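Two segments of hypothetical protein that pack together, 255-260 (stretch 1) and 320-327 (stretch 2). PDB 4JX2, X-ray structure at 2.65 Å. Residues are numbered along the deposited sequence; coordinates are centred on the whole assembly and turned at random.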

ATOM      1  N   HIS A 255      17.960  -3.315 -16.841  1.00 51.68           N
ATOM      2  CA  HIS A 255      17.513  -4.668 -16.526  1.00 51.59           C
ATOM      3  C   HIS A 255      17.402  -4.960 -15.036  1.00 50.18           C
ATOM      4  O   HIS A 255      17.073  -6.092 -14.667  1.00 48.95           O
ATOM      5  N   ALA A 256      17.618  -3.944 -14.187  1.00 44.54           N
ATOM      6  CA  ALA A 256      17.498  -4.049 -12.728  1.00 41.85           C
ATOM      7  C   ALA A 256      16.046  -4.375 -12.330  1.00 42.68           C
ATOM      8  O   ALA A 256      15.108  -4.044 -13.049  1.00 41.70           O
ATOM      9  N   LYS A 257      15.885  -5.090 -11.218  1.00 38.16           N
ATOM     10  CA  LYS A 257      14.603  -5.511 -10.680  1.00 37.46           C
ATOM     11  C   LYS A 257      14.508  -4.933  -9.266  1.00 40.53           C
ATOM     12  O   LYS A 257      15.207  -5.418  -8.384  1.00 40.92           O
ATOM     13  N   VAL A 258      13.718  -3.846  -9.064  1.00 35.27           N
ATOM     14  CA  VAL A 258      13.639  -3.154  -7.768  1.00 33.06           C
ATOM     15  C   VAL A 258      12.359  -3.534  -7.020  1.00 37.18           C
ATOM     16  O   VAL A 258      11.249  -3.428  -7.562  1.00 36.75           O
ATOM     17  N   ILE A 259      12.548  -3.991  -5.759  1.00 32.89           N
ATOM     18  CA  ILE A 259      11.503  -4.372  -4.808  1.00 31.53           C
ATOM     19  C   ILE A 259      11.635  -3.463  -3.598  1.00 36.51           C
ATOM     20  O   ILE A 259      12.713  -3.388  -2.987  1.00 37.10           O
ATOM     21  N   ILE A 260      10.538  -2.773  -3.261  1.00 31.68           N
ATOM     22  CA  ILE A 260      10.479  -1.887  -2.101  1.00 30.16           C
ATOM     23  C   ILE A 260       9.458  -2.441  -1.097  1.00 35.56           C
ATOM     24  O   ILE A 260       8.264  -2.500  -1.385  1.00 35.50           O
ATOM     25  N   TYR A 320      11.900 -16.789  -5.128  1.00 42.13           N
ATOM     26  CA  TYR A 320      10.809 -16.095  -4.464  1.00 40.66           C
ATOM     27  C   TYR A 320      10.802 -14.604  -4.840  1.00 45.24           C
ATOM     28  O   TYR A 320       9.792 -14.115  -5.326  1.00 45.61           O
ATOM     29  N   TYR A 321      11.907 -13.897  -4.619  1.00 41.16           N
ATOM     30  CA  TYR A 321      11.970 -12.461  -4.888  1.00 39.63           C
ATOM     31  C   TYR A 321      11.966 -12.143  -6.389  1.00 44.82           C
ATOM     32  O   TYR A 321      11.251 -11.241  -6.825  1.00 44.28           O
ATOM     33  N   ASN A 322      12.743 -12.894  -7.160  1.00 41.83           N
ATOM     34  CA  ASN A 322      12.932 -12.693  -8.581  1.00 42.02           C
ATOM     35  C   ASN A 322      11.681 -13.045  -9.389  1.00 48.89           C
ATOM     36  O   ASN A 322      11.279 -12.246 -10.234  1.00 49.19           O
ATOM     37  N   ASN A 323      11.077 -14.235  -9.149  1.00 46.78           N
ATOM     38  CA  ASN A 323       9.937 -14.721  -9.927  1.00 46.59           C
ATOM     39  C   ASN A 323       8.580 -14.551  -9.229  1.00 48.73           C
ATOM     40  O   ASN A 323       7.662 -14.017  -9.843  1.00 47.96           O
ATOM     41  N   THR A 324       8.437 -15.018  -7.974  1.00 44.47           N
ATOM     42  CA  THR A 324       7.168 -14.972  -7.249  1.00 43.00           C
ATOM     43  C   THR A 324       6.774 -13.545  -6.972  1.00 46.91           C
ATOM     44  O   THR A 324       5.593 -13.208  -7.120  1.00 48.95           O
ATOM     45  N   VAL A 325       7.738 -12.702  -6.571  1.00 41.07           N
ATOM     46  CA  VAL A 325       7.441 -11.308  -6.261  1.00 38.94           C
ATOM     47  C   VAL A 325       7.567 -10.447  -7.527  1.00 42.32           C
ATOM     48  O   VAL A 325       6.545 -10.146  -8.134  1.00 42.20           O
ATOM     49  N   TRP A 326       8.794 -10.116  -7.957  1.00 38.41           N
ATOM     50  CA  TRP A 326       9.050  -9.219  -9.081  1.00 37.63           C
ATOM     51  C   TRP A 326       8.431  -9.702 -10.407  1.00 42.36           C
ATOM     52  O   TRP A 326       7.685  -8.940 -11.034  1.00 40.51           O
ATOM     53  N   GLY A 327       8.747 -10.943 -10.798  1.00 41.29           N
ATOM     54  CA  GLY A 327       8.326 -11.577 -12.048  1.00 40.99           C
ATOM     55  C   GLY A 327       6.836 -11.574 -12.318  1.00 43.03           C
ATOM     56  O   GLY A 327       6.416 -11.251 -13.429  1.00 41.73           O
TER

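The most distinctive feature of this contact is a lysine laid across the face of a tryptophan. CB of Lys257 sits 3.6 Å from the centroid of the five-membered ring of Trp326 and only 4° off the ring normal, so that its C–H bonds meet the π cloud in a CH-π interaction. The aliphatic chain continues over the indole, with Lys257 CG 3.7 Å from Trp326 CD2, and the backbone joins in, Lys257 CA lying 3.6 Å from Trp326 NE1. Trp326 adopts chi1 t (-162°) with chi2 at 84°, which presents a broad face to the strand; it has the largest area covered by the opposing stretch, 96 Å².

Lys257 points toward the helix with chi1 m and chi2 to chi4 all t. This extended chain carries the ammonium group past the indole to Asn322, where NZ donates a hydrogen bond to OD1 at 3.0 Å. Asn322 leaves the helix sideways, but with chi1 t and chi2 at 56° its end comes nearer to the strand and offers the carboxamide oxygen to the lysine. This is the sole hydrogen bond between the two stretches. Lys257 NZ and Trp326 NE1 also have hydrogen-bonding partners elsewhere in the structure.

Two residues along the strand, Ile259 again points toward the helix, as expected from the alternation of side chains in a β-strand. Its rotamer, chi1 m and chi2 t, extends CD1 into an apolar pocket, where it lies 3.8 Å from Val325 CG1, 4.0 Å from Trp326 CB and 4.2 Å from Tyr321 CB. The same methyl approaches the helix backbone, with Ile259 CD1 3.3 Å from Tyr321 O, an oxygen already engaged by the amide of Trp326 (Trp326 N to Tyr321 O, 2.9 Å). Ile259 CG1 lies at the edge of the indole, near its plane. Val325 (chi1 t) points toward the strand, whereas Tyr321 (chi1 m) projects sideways, and its hydroxyl is hydrogen-bonded elsewhere.

The intervening Val258 directs its side chain away and meets the helix through its backbone, Val258 N being 3.7 Å from Trp326 NE1. The helix runs at 73° to the strand, and its wider π-type turn is marked by bonds from Val325 N to Tyr320 O (2.8 Å) and from Gly327 N to Asn322 O (2.9 Å). Together the two stretches bury 358 Å², most of it contributed by Lys257, Ile259 and Trp326.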

ATOM      1  CB  HIS A 255      18.425  -5.701 -17.184  1.00 55.00           C
ATOM      2  CG  HIS A 255      18.300  -5.682 -18.663  1.00 60.35           C
ATOM      3  ND1 HIS A 255      19.352  -5.297 -19.462  1.00 63.77           N
ATOM      4  CD2 HIS A 255      17.220  -5.929 -19.440  1.00 63.17           C
ATOM      5  CE1 HIS A 255      18.903  -5.367 -20.701  1.00 64.43           C
ATOM      6  NE2 HIS A 255      17.620  -5.740 -20.736  1.00 64.31           N
ATOM      7  CB  ALA A 256      17.966  -2.761 -12.062  1.00 41.21           C
ATOM      8  CB  LYS A 257      14.521  -7.055 -10.710  1.00 40.55           C
ATOM      9  CG  LYS A 257      14.603  -7.627 -12.122  1.00 42.02           C
ATOM     10  CD  LYS A 257      14.905  -9.107 -12.161  1.00 46.07           C
ATOM     11  CE  LYS A 257      14.684  -9.656 -13.551  1.00 61.48           C
ATOM     12  NZ  LYS A 257      15.097 -11.078 -13.658  1.00 73.03           N
ATOM     13  CB  VAL A 258      13.811  -1.612  -7.884  1.00 34.20           C
ATOM     14  CG1 VAL A 258      13.870  -0.956  -6.520  1.00 31.72           C
ATOM     15  CG2 VAL A 258      15.078  -1.270  -8.662  1.00 34.97           C
ATOM     16  CB  ILE A 259      11.564  -5.880  -4.424  1.00 33.62           C
ATOM     17  CG1 ILE A 259      11.082  -6.763  -5.595  1.00 33.71           C
ATOM     18  CG2 ILE A 259      10.793  -6.174  -3.105  1.00 30.61           C
ATOM     19  CD1 ILE A 259      11.419  -8.202  -5.444  1.00 34.54           C
ATOM     20  CB  ILE A 260      10.192  -0.413  -2.491  1.00 31.20           C
ATOM     21  CG1 ILE A 260      11.322   0.146  -3.413  1.00 31.03           C
ATOM     22  CG2 ILE A 260       9.991   0.442  -1.232  1.00 29.93           C
ATOM     23  CD1 ILE A 260      11.053   1.439  -4.113  1.00 33.95           C
ATOM     24  CB  TYR A 320      10.843 -16.282  -2.928  1.00 40.37           C
ATOM     25  CG  TYR A 320       9.772 -15.472  -2.235  1.00 40.65           C
ATOM     26  CD1 TYR A 320       8.424 -15.816  -2.351  1.00 41.91           C
ATOM     27  CD2 TYR A 320      10.089 -14.297  -1.558  1.00 40.81           C
ATOM     28  CE1 TYR A 320       7.425 -15.034  -1.770  1.00 39.75           C
ATOM     29  CE2 TYR A 320       9.100 -13.517  -0.959  1.00 40.77           C
ATOM     30  CZ  TYR A 320       7.770 -13.888  -1.072  1.00 47.58           C
ATOM     31  OH  TYR A 320       6.798 -13.092  -0.522  1.00 48.57           O
ATOM     32  CB  TYR A 321      13.205 -11.828  -4.194  1.00 38.49           C
ATOM     33  CG  TYR A 321      13.054 -11.763  -2.692  1.00 37.69           C
ATOM     34  CD1 TYR A 321      12.033 -11.015  -2.103  1.00 37.75           C
ATOM     35  CD2 TYR A 321      13.905 -12.477  -1.856  1.00 38.91           C
ATOM     36  CE1 TYR A 321      11.867 -10.983  -0.722  1.00 36.70           C
ATOM     37  CE2 TYR A 321      13.765 -12.427  -0.469  1.00 39.15           C
ATOM     38  CZ  TYR A 321      12.745 -11.677   0.093  1.00 43.66           C
ATOM     39  OH  TYR A 321      12.608 -11.623   1.459  1.00 43.50           O
ATOM     40  CB  ASN A 322      14.138 -13.523  -9.045  1.00 40.93           C
ATOM     41  CG  ASN A 322      14.514 -13.375 -10.486  1.00 58.04           C
ATOM     42  OD1 ASN A 322      14.766 -12.280 -10.979  1.00 49.78           O
ATOM     43  ND2 ASN A 322      14.608 -14.495 -11.183  1.00 54.65           N
ATOM     44  CB  ASN A 323      10.138 -16.188 -10.305  1.00 49.88           C
ATOM     45  CG  ASN A 323      11.386 -16.470 -11.109  1.00 75.77           C
ATOM     46  OD1 ASN A 323      12.321 -17.120 -10.639  1.00 77.87           O
ATOM     47  ND2 ASN A 323      11.427 -15.999 -12.343  1.00 63.91           N
ATOM     48  CB  THR A 324       7.239 -15.804  -5.961  1.00 47.18           C
ATOM     49  OG1 THR A 324       7.834 -17.074  -6.245  1.00 52.00           O
ATOM     50  CG2 THR A 324       5.876 -15.990  -5.290  1.00 38.70           C
ATOM     51  CB  VAL A 325       8.258 -10.743  -5.071  1.00 41.10           C
ATOM     52  CG1 VAL A 325       7.831  -9.321  -4.753  1.00 38.85           C
ATOM     53  CG2 VAL A 325       8.076 -11.615  -3.836  1.00 41.30           C
ATOM     54  CB  TRP A 326      10.560  -8.937  -9.241  1.00 36.22           C
ATOM     55  CG  TRP A 326      10.814  -7.723 -10.087  1.00 36.59           C
ATOM     56  CD1 TRP A 326      10.823  -6.421  -9.673  1.00 38.35           C
ATOM     57  CD2 TRP A 326      10.919  -7.688 -11.517  1.00 36.80           C
ATOM     58  NE1 TRP A 326      10.967  -5.580 -10.754  1.00 37.52           N
ATOM     59  CE2 TRP A 326      10.993  -6.329 -11.901  1.00 39.71           C
ATOM     60  CE3 TRP A 326      10.931  -8.678 -12.517  1.00 38.70           C
ATOM     61  CZ2 TRP A 326      11.117  -5.934 -13.240  1.00 39.27           C
ATOM     62  CZ3 TRP A 326      11.042  -8.280 -13.842  1.00 40.25           C
ATOM     63  CH2 TRP A 326      11.153  -6.927 -14.191  1.00 40.13           C
TER